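Local atomic coordinates of polyketide biosynthesis 3-hydroxy-3-methylglutaryl-ACP synthase PksG (Bacillus subtilis, PDB entry 4YXT), a protein that catalyses the aldol condensation of an acetyl group on the carrier protein AcpK with a beta-ketothioester intermediate on PksL during synthesis of the antibiotic bacillaene. Residues A[19-24]-A[32-37]; A[229-234]-A[334-339]. The protein carries 1 engineered substitution. All coordinates share one frame; numbering follows the deposited sequence.

Interaction 1: A[19-24]-A[32-37]; sequences DVMELA and ARFENL
F34 reaches from helix 31-37 to V20, M21 and A24 on the first turns of helix 20-27, an apolar helix-helix contact at the periphery of the fold, its centre about 22 Å from that of the chain. The short segments run nearly antiparallel, at 163°, but their axes approach no closer than 11.0 Å, so a single aromatic side chain spans the gap. F34 holds CG anti to its own N (chi1 169°), which carries the ring away from its helix and onto the other. The methyl of A24 sits almost squarely over one face of that ring: its CB is 3.6 Å from the F34 ring centroid and only 10° off the normal, a CH-pi contact. V20 and M21 meet the rim instead. CG1 of V20 lies in the ring plane, a tight 3.2 Å from F34 CE1. M21 also comes in at the edge, its CG 3.7 Å from F34 CE2, and its chain crosses the phenylalanine at about a right angle. Near the end of the ring the backbone joins in, with V20 O 3.1 Å from F34 CZ and approaching obliquely. The ring end thus lies against the backbone of the first turn, where the same V20 O accepts the helical bond from A24 N at 3.1 Å. Around the pair, L29 of the connecting loop touches F34, P166 touches V20 and K40 touches M21, while M364 and Y367 of helix 364-370 reach L23 on the same helix. The two helices form an antiparallel helical hairpin with a short connection, F34 bridging the space between them, within the N-terminal part of this HMG-CoA synthase family protein and away from the presumed catalytic residues.

Interaction 2: A[229-234]-A[334-339]; sequences LEYQKR and FYSGIT
Y231 crosses from the last turns of helix 213-234 to strand 331-339, meeting first F334 and then S336. With CG anti to the backbone N (chi1 -179°), the side chain leaves the helix toward the strand. Its CB already lies 3.9 Å from F334 CD1. Farther out, the CD1-CE1 edge of F334 meets one face of the tyrosine: F334 CE1 stands 3.8 Å from the Y231 ring plane, over its centre, while F334 CD1 lies nearer CG and CD2, 3.5 Å from Y231 CD2. The planes stand at 90° and the centroids are 5.0 Å apart, a T-shaped stack. CE2 leads on past the CA of Y335 toward the serine. At the tip, OH of Y231 donates a hydrogen bond to OG of S336, 2.9 Å away and close to the plane of the phenol ring. D187 of the adjoining strand 184-195 also hydrogen-bonds this serine oxygen, so the buried hydroxyl is held between helix and sheet and fixes the far end of the tyrosine. F228 and F244 make further edge-to-face pairs with F334. Y335, its CB directed away from the helix, hydrogen-bonds T118 through its OH; its side chain is about 9 Å from that of H250, by similarity a catalytic proton donor/acceptor. Here a helix packs on a sheet face, as in the alpha-beta-alpha-beta-alpha layering of the thiolase fold.

Overall arrangement
Interaction 1 closes before interaction 2 opens along the chain, and the two do not touch: their centres are 34 Å apart and their nearest atoms about 20 Å. Neither shares a helix or strand with the other. The 19-24/32-37 pair joins two short consecutive helices near the N-terminus, whereas 229-234/334-339 ties a long helix to strand 331-339 of the mixed sheet, bringing together parts a hundred residues apart. Interaction 2 also lies closer to the dimer partner, since R234 forms a salt bridge with E75 of the second subunit. Local hairpin packing and long-range helix-to-sheet packing thus lie in separate regions of one thiolase-like subunit.

Interaction 1: A[19-24]-A[32-37]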
# COMPACT_ATOMS: atom_id res chain seq x y z
N ASP A 19 -18.69 8.16 25.94
CA ASP A 19 -20.12 8.06 25.67
C ASP A 19 -20.52 9.25 24.81
O ASP A 19 -20.39 10.40 25.19
CB ASP A 19 -20.94 8.00 26.95
CG ASP A 19 -22.42 7.78 26.66
OD1 ASP A 19 -22.78 6.99 25.75
OD2 ASP A 19 -23.23 8.38 27.36
N VAL A 20 -20.98 8.96 23.62
CA VAL A 20 -21.19 9.96 22.61
C VAL A 20 -22.56 10.67 22.75
O VAL A 20 -22.75 11.74 22.18
CB VAL A 20 -20.91 9.32 21.22
CG1 VAL A 20 -21.79 9.83 20.13
CG2 VAL A 20 -19.45 9.56 20.89
N MET A 21 -23.48 10.09 23.52
CA MET A 21 -24.71 10.80 23.90
C MET A 21 -24.41 11.90 24.93
O MET A 21 -24.85 13.03 24.76
CB MET A 21 -25.78 9.84 24.42
CG MET A 21 -26.26 8.82 23.38
SD MET A 21 -25.64 7.12 23.60
CE MET A 21 -26.69 6.25 22.45
N GLU A 22 -23.61 11.59 25.94
CA GLU A 22 -23.09 12.64 26.84
C GLU A 22 -22.39 13.72 26.04
O GLU A 22 -22.51 14.92 26.35
CB GLU A 22 -22.11 12.08 27.88
CG GLU A 22 -22.71 11.15 28.93
CD GLU A 22 -21.66 10.45 29.83
OE1 GLU A 22 -20.44 10.44 29.52
OE2 GLU A 22 -22.07 9.87 30.88
N LEU A 23 -21.61 13.33 25.04
CA LEU A 23 -20.86 14.32 24.26
C LEU A 23 -21.83 15.25 23.54
O LEU A 23 -21.61 16.43 23.47
CB LEU A 23 -19.91 13.65 23.27
CG LEU A 23 -19.11 14.60 22.39
CD1 LEU A 23 -18.06 15.35 23.23
CD2 LEU A 23 -18.47 13.85 21.24
N ALA A 24 -22.90 14.71 23.00
CA ALA A 24 -23.84 15.53 22.27
C ALA A 24 -24.37 16.66 23.19
O ALA A 24 -24.39 17.84 22.79
CB ALA A 24 -24.97 14.67 21.74
N ALA A 32 -32.31 15.67 16.94
CA ALA A 32 -32.68 14.82 15.83
C ALA A 32 -31.47 14.48 14.94
O ALA A 32 -31.37 13.37 14.43
CB ALA A 32 -33.77 15.47 14.99
N ARG A 33 -30.56 15.43 14.75
CA ARG A 33 -29.41 15.17 13.91
C ARG A 33 -28.51 14.15 14.56
O ARG A 33 -28.13 13.18 13.92
CB ARG A 33 -28.58 16.41 13.67
CG ARG A 33 -27.44 16.13 12.72
CD ARG A 33 -27.64 16.77 11.38
NE ARG A 33 -27.20 18.16 11.45
CZ ARG A 33 -26.07 18.66 10.95
NH1 ARG A 33 -25.21 17.89 10.30
NH2 ARG A 33 -25.82 19.95 11.09
N PHE A 34 -28.19 14.37 15.83
CA PHE A 34 -27.32 13.46 16.53
C PHE A 34 -27.91 12.05 16.57
O PHE A 34 -27.19 11.09 16.38
CB PHE A 34 -27.04 13.92 17.95
CG PHE A 34 -26.35 12.87 18.78
CD1 PHE A 34 -24.97 12.67 18.67
CD2 PHE A 34 -27.09 12.07 19.66
CE1 PHE A 34 -24.33 11.70 19.43
CE2 PHE A 34 -26.46 11.10 20.42
CZ PHE A 34 -25.07 10.92 20.30
N GLU A 35 -29.22 11.94 16.82
CA GLU A 35 -29.88 10.65 17.00
C GLU A 35 -29.95 9.90 15.68
O GLU A 35 -29.99 8.67 15.63
CB GLU A 35 -31.29 10.81 17.60
CG GLU A 35 -31.31 11.31 19.04
CD GLU A 35 -32.69 11.29 19.71
OE1 GLU A 35 -32.81 11.81 20.84
OE2 GLU A 35 -33.67 10.75 19.16
N ASN A 36 -29.99 10.66 14.60
CA ASN A 36 -30.01 10.07 13.27
C ASN A 36 -28.69 9.44 12.85
O ASN A 36 -28.69 8.55 12.06
CB ASN A 36 -30.48 11.10 12.26
CG ASN A 36 -32.00 11.25 12.28
OD1 ASN A 36 -32.73 10.27 12.05
ND2 ASN A 36 -32.48 12.46 12.56
N LEU A 37 -27.57 9.89 13.39
CA LEU A 37 -26.27 9.17 13.25
C LEU A 37 -26.32 7.67 13.64
O LEU A 37 -25.77 6.79 12.95
CB LEU A 37 -25.24 9.83 14.13
CG LEU A 37 -25.09 11.33 13.96
CD1 LEU A 37 -24.03 11.83 14.92
CD2 LEU A 37 -24.75 11.68 12.50

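Interaction 2: A[229-234]-A[334-339]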
# COMPACT_ATOMS: atom_id res chain seq x y z
N LEU A 229 -23.94 -3.61 -9.53
CA LEU A 229 -24.07 -3.74 -10.98
C LEU A 229 -22.86 -4.50 -11.56
O LEU A 229 -23.01 -5.50 -12.35
CB LEU A 229 -24.10 -2.34 -11.62
CG LEU A 229 -25.09 -1.96 -12.72
CD1 LEU A 229 -26.18 -1.11 -12.07
CD2 LEU A 229 -24.44 -1.22 -13.90
N GLU A 230 -21.65 -4.10 -11.15
CA GLU A 230 -20.46 -4.81 -11.68
C GLU A 230 -20.44 -6.31 -11.24
O GLU A 230 -20.22 -7.23 -12.05
CB GLU A 230 -19.17 -4.09 -11.32
CG GLU A 230 -19.10 -2.64 -11.81
CD GLU A 230 -18.64 -2.50 -13.28
OE1 GLU A 230 -18.58 -3.53 -14.03
OE2 GLU A 230 -18.34 -1.34 -13.69
N TYR A 231 -20.70 -6.55 -9.96
CA TYR A 231 -20.80 -7.91 -9.43
C TYR A 231 -21.79 -8.77 -10.19
O TYR A 231 -21.50 -9.90 -10.52
CB TYR A 231 -21.23 -7.82 -7.98
CG TYR A 231 -21.37 -9.12 -7.23
CD1 TYR A 231 -22.56 -9.81 -7.27
CD2 TYR A 231 -20.35 -9.60 -6.40
CE1 TYR A 231 -22.75 -10.97 -6.56
CE2 TYR A 231 -20.52 -10.77 -5.69
CZ TYR A 231 -21.73 -11.45 -5.78
OH TYR A 231 -22.01 -12.58 -5.07
N GLN A 232 -22.97 -8.22 -10.41
CA GLN A 232 -24.03 -8.85 -11.21
C GLN A 232 -23.58 -9.17 -12.63
O GLN A 232 -23.88 -10.23 -13.17
CB GLN A 232 -25.25 -7.91 -11.32
CG GLN A 232 -26.13 -7.87 -10.11
CD GLN A 232 -27.46 -7.20 -10.40
OE1 GLN A 232 -27.51 -6.08 -10.90
NE2 GLN A 232 -28.53 -7.89 -10.11
N LYS A 233 -22.87 -8.25 -13.24
CA LYS A 233 -22.39 -8.53 -14.59
C LYS A 233 -21.46 -9.75 -14.58
O LYS A 233 -21.44 -10.46 -15.53
CB LYS A 233 -21.74 -7.32 -15.23
CG LYS A 233 -22.69 -6.13 -15.31
CD LYS A 233 -22.17 -5.01 -16.19
CE LYS A 233 -23.23 -3.92 -16.32
NZ LYS A 233 -23.19 -3.28 -17.67
N ARG A 234 -20.77 -10.00 -13.46
CA ARG A 234 -19.89 -11.15 -13.32
C ARG A 234 -20.56 -12.40 -12.72
O ARG A 234 -20.06 -13.49 -12.88
CB ARG A 234 -18.69 -10.74 -12.47
CG ARG A 234 -17.71 -9.84 -13.24
CD ARG A 234 -16.79 -9.07 -12.29
NE ARG A 234 -15.94 -8.13 -12.99
CZ ARG A 234 -14.63 -8.26 -13.23
NH1 ARG A 234 -13.90 -9.28 -12.82
NH2 ARG A 234 -14.04 -7.28 -13.88
N PHE A 334 -17.72 -4.53 -4.11
CA PHE A 334 -18.72 -5.38 -3.54
C PHE A 334 -18.28 -6.79 -3.78
O PHE A 334 -18.00 -7.16 -4.89
CB PHE A 334 -20.08 -5.13 -4.18
CG PHE A 334 -21.16 -5.96 -3.59
CD1 PHE A 334 -21.48 -7.20 -4.13
CD2 PHE A 334 -21.86 -5.51 -2.48
CE1 PHE A 334 -22.47 -7.97 -3.56
CE2 PHE A 334 -22.87 -6.27 -1.91
CZ PHE A 334 -23.17 -7.50 -2.43
N TYR A 335 -18.31 -7.60 -2.74
CA TYR A 335 -17.97 -8.98 -2.87
C TYR A 335 -18.70 -9.78 -1.81
O TYR A 335 -19.34 -9.23 -0.93
CB TYR A 335 -16.45 -9.15 -2.67
CG TYR A 335 -15.85 -8.51 -1.44
CD1 TYR A 335 -15.76 -7.14 -1.31
CD2 TYR A 335 -15.32 -9.29 -0.42
CE1 TYR A 335 -15.16 -6.56 -0.20
CE2 TYR A 335 -14.73 -8.73 0.69
CZ TYR A 335 -14.65 -7.37 0.79
OH TYR A 335 -14.03 -6.84 1.88
N SER A 336 -18.58 -11.10 -1.89
CA SER A 336 -19.40 -11.98 -1.11
C SER A 336 -18.59 -13.15 -0.63
O SER A 336 -17.50 -13.42 -1.16
CB SER A 336 -20.58 -12.50 -1.93
OG SER A 336 -20.11 -13.29 -2.98
N GLY A 337 -19.09 -13.77 0.43
CA GLY A 337 -18.49 -14.95 1.00
C GLY A 337 -19.45 -15.68 1.93
O GLY A 337 -20.49 -15.11 2.33
N ILE A 338 -19.11 -16.96 2.19
CA ILE A 338 -19.90 -17.84 3.03
C ILE A 338 -19.28 -18.06 4.41
O ILE A 338 -18.08 -18.29 4.54
CB ILE A 338 -20.12 -19.21 2.30
CG1 ILE A 338 -21.13 -19.00 1.18
CG2 ILE A 338 -20.60 -20.27 3.30
CD1 ILE A 338 -21.28 -20.15 0.22
N THR A 339 -20.13 -17.97 5.44
CA THR A 339 -19.72 -18.18 6.84
C THR A 339 -20.41 -19.44 7.39
O THR A 339 -21.61 -19.59 7.22
CB THR A 339 -20.11 -16.99 7.75
OG1 THR A 339 -19.42 -15.83 7.31
CG2 THR A 339 -19.70 -17.26 9.21